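Local coordinates for putative uncharacterized protein (Thermotoga maritima, PDB 3CNN) that binds GTP and probably hydrolyses it, and is thought to act in a late step of assembly of the large (50S) ribosomal subunit, at residues 105-110 / 171-176. Sequence-based numbering, arbitrary orientation.
With GTP (guanosine-5'-triphosphate), chain B.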
loop_
_atom_site.group_PDB
_atom_site.type_symbol
_atom_site.label_atom_id
_atom_site.label_comp_id
_atom_site.label_asym_id
_atom_site.label_seq_id
_atom_site.Cartn_x
_atom_site.Cartn_y
_atom_site.Cartn_z
ATOM N N VAL A 105 -8.181 -1.852 7.867
ATOM C CA VAL A 105 -7.711 -3.097 7.256
ATOM C C VAL A 105 -6.807 -2.856 6.020
ATOM O O VAL A 105 -6.882 -1.814 5.366
ATOM C CB VAL A 105 -8.921 -4.008 6.916
ATOM C CG1 VAL A 105 -9.326 -3.885 5.466
ATOM C CG2 VAL A 105 -8.610 -5.431 7.245
ATOM N N GLY A 106 -5.939 -3.820 5.724
ATOM C CA GLY A 106 -5.148 -3.791 4.498
ATOM C C GLY A 106 -3.998 -4.778 4.492
ATOM O O GLY A 106 -3.620 -5.341 5.535
ATOM N N VAL A 107 -3.428 -4.973 3.301
ATOM C CA VAL A 107 -2.224 -5.794 3.135
ATOM C C VAL A 107 -1.069 -5.086 3.834
ATOM O O VAL A 107 -1.196 -3.914 4.176
ATOM C CB VAL A 107 -1.962 -6.145 1.629
ATOM C CG1 VAL A 107 -3.205 -6.812 1.015
ATOM C CG2 VAL A 107 -1.539 -4.909 0.813
ATOM N N PRO A 108 0.036 -5.800 4.119
ATOM C CA PRO A 108 1.119 -5.141 4.850
ATOM C C PRO A 108 1.630 -3.848 4.201
ATOM O O PRO A 108 1.569 -3.701 2.975
ATOM C CB PRO A 108 2.235 -6.197 4.843
ATOM C CG PRO A 108 1.514 -7.513 4.744
ATOM C CD PRO A 108 0.346 -7.218 3.834
ATOM N N ASN A 109 2.116 -2.936 5.043
ATOM C CA ASN A 109 2.908 -1.764 4.644
ATOM C C ASN A 109 2.144 -0.563 4.063
ATOM O O ASN A 109 2.751 0.463 3.773
ATOM C CB ASN A 109 4.045 -2.186 3.691
ATOM C CG ASN A 109 5.152 -1.151 3.617
ATOM O OD1 ASN A 109 5.695 -0.746 4.634
ATOM N ND2 ASN A 109 5.480 -0.714 2.413
ATOM N N THR A 110 0.824 -0.673 3.905
ATOM C CA THR A 110 0.042 0.380 3.226
ATOM C C THR A 110 -0.182 1.664 4.046
ATOM O O THR A 110 -0.694 2.682 3.526
ATOM C CB THR A 110 -1.265 -0.170 2.669
ATOM O OG1 THR A 110 -2.081 -0.644 3.759
ATOM C CG2 THR A 110 -0.969 -1.330 1.703
ATOM N N VAL A 171 5.403 -1.719 -3.933
ATOM C CA VAL A 171 4.834 -0.976 -2.796
ATOM C C VAL A 171 5.411 -1.431 -1.432
ATOM O O VAL A 171 5.137 -0.813 -0.410
ATOM C CB VAL A 171 3.275 -0.985 -2.763
ATOM C CG1 VAL A 171 2.710 -0.351 -4.034
ATOM C CG2 VAL A 171 2.735 -2.386 -2.561
ATOM N N GLY A 172 6.224 -2.491 -1.428
ATOM C CA GLY A 172 6.896 -2.939 -0.194
ATOM C C GLY A 172 5.996 -3.753 0.714
ATOM O O GLY A 172 6.260 -3.896 1.895
ATOM N N SER A 173 4.926 -4.289 0.148
ATOM C CA SER A 173 3.986 -5.115 0.867
ATOM C C SER A 173 4.536 -6.545 0.963
ATOM O O SER A 173 4.284 -7.281 1.928
ATOM C CB SER A 173 2.652 -5.088 0.126
ATOM O OG SER A 173 1.657 -5.823 0.824
ATOM N N LEU A 174 5.317 -6.920 -0.044
ATOM C CA LEU A 174 5.948 -8.221 -0.083
ATOM C C LEU A 174 7.478 -8.072 0.023
ATOM O O LEU A 174 8.096 -7.316 -0.748
ATOM C CB LEU A 174 5.519 -8.948 -1.368
ATOM C CG LEU A 174 5.827 -10.424 -1.608
ATOM C CD1 LEU A 174 5.138 -11.304 -0.559
ATOM C CD2 LEU A 174 5.391 -10.811 -3.033
ATOM N N PRO A 175 8.084 -8.759 1.016
ATOM C CA PRO A 175 9.534 -8.852 1.244
ATOM C C PRO A 175 10.317 -9.423 0.072
ATOM O O PRO A 175 9.820 -10.300 -0.631
ATOM C CB PRO A 175 9.629 -9.808 2.438
ATOM C CG PRO A 175 8.365 -9.616 3.151
ATOM C CD PRO A 175 7.344 -9.481 2.066
ATOM N N VAL A 176 11.540 -8.925 -0.125
ATOM C CA VAL A 176 12.446 -9.437 -1.156
ATOM C C VAL A 176 12.848 -10.872 -0.820
ATOM O O VAL A 176 12.926 -11.733 -1.698
ATOM C CB VAL A 176 13.701 -8.552 -1.292
ATOM C CG1 VAL A 176 14.608 -9.054 -2.425
ATOM C CG2 VAL A 176 13.305 -7.091 -1.537
HETATM P PG GTP B . 2.386 -3.184 8.520
HETATM O O1G GTP B . 1.051 -3.855 8.190
HETATM O O2G GTP B . 3.514 -3.983 7.881
HETATM O O3G GTP B . 2.662 -3.146 10.018
HETATM O O3B GTP B . 2.481 -1.659 7.983
HETATM P PB GTP B . 1.310 -0.561 8.146
HETATM O O1B GTP B . 0.168 -0.898 7.215
HETATM O O2B GTP B . 0.852 -0.451 9.580
HETATM O O3A GTP B . 2.033 0.732 7.578
HETATM P PA GTP B . 2.942 1.800 8.319
HETATM O O1A GTP B . 2.067 2.937 8.781
HETATM O O2A GTP B . 3.856 1.253 9.377
HETATM O "O5'" GTP B . 3.764 2.358 7.051
HETATM C "C5'" GTP B . 4.862 1.673 6.491
HETATM C "C4'" GTP B . 5.801 2.728 5.930
HETATM O "O4'" GTP B . 5.078 3.598 5.084
HETATM C "C3'" GTP B . 6.389 3.596 7.017
HETATM O "O3'" GTP B . 7.753 3.808 6.719
HETATM C "C2'" GTP B . 5.616 4.891 6.926
HETATM O "O2'" GTP B . 6.437 5.964 7.307
HETATM C "C1'" GTP B . 5.248 4.949 5.457
HETATM N N9 GTP B . 4.009 5.697 5.127
HETATM C C8 GTP B . 2.753 5.545 5.685
HETATM N N7 GTP B . 1.917 6.411 5.077
HETATM C C5 GTP B . 2.614 7.126 4.152
HETATM C C6 GTP B . 2.246 8.128 3.257
HETATM O O6 GTP B . 1.082 8.541 3.222
HETATM N N1 GTP B . 3.197 8.670 2.403
HETATM C C2 GTP B . 4.504 8.211 2.451
HETATM N N2 GTP B . 5.423 8.723 1.643
HETATM N N3 GTP B . 4.854 7.209 3.338
HETATM C C4 GTP B . 3.928 6.679 4.174
#
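Asn109 reaches across from the phosphate loop and gives its amide N-H to a carbonyl just past the end of helix 162-170: ND2 of Asn109 lies 2.8 Å from Val171 O. The acceptor sits in the plane of the Asn109 amide, and the donor arrives in the carbonyl plane on a lone pair of Val171 O, although the bond is bent, 136° at the hydrogen. Gly172 O is also close to ND2, but the angle is too poor for a bond; it lies instead against CB and CG of Asn109. The side chain extends this way because CG stands anti to the backbone N (chi1 -161°). With ND2 given to Val171 O, OD1 of Asn109 lies 3.2 Å from GTP C5', while the backbone N of the same residue makes a weak hydrogen bond to the bridging O3B.

The second link runs the other way. Ser173 OG, swung anti to its own N, donates to Pro108 O at 3.0 Å. It does so from a position tilted 22° out of the carbonyl plane. CA of Ser173 adds a C-H...O contact to that oxygen. CG2 of Val107 comes to 3.3 Å from Ser173 OG, and CD of Pro108 to 3.6 Å from the same OG of Ser173, so the serine oxygen is walled by aliphatic carbon on the side of segment 105-110. Gly172, at positive phi, ends the helix in a Schellman motif.

Other carbonyls of the loop are taken up as well: Val107 O by Lys112 NZ, Asn109 O by Lys55 NZ and Thr110 O by Asn54 ND2. A type II turn from Val107 to Thr110 shapes the segment, and Thr110 OG1 bonds to Val28 O. Following strand 101-106 and leading into helix 112-120, this is the P-loop (Walker A) of a TRAFAC GTPase, here joined through the Pro108 and Asn109 bonds to the loop that follows helix 162-170.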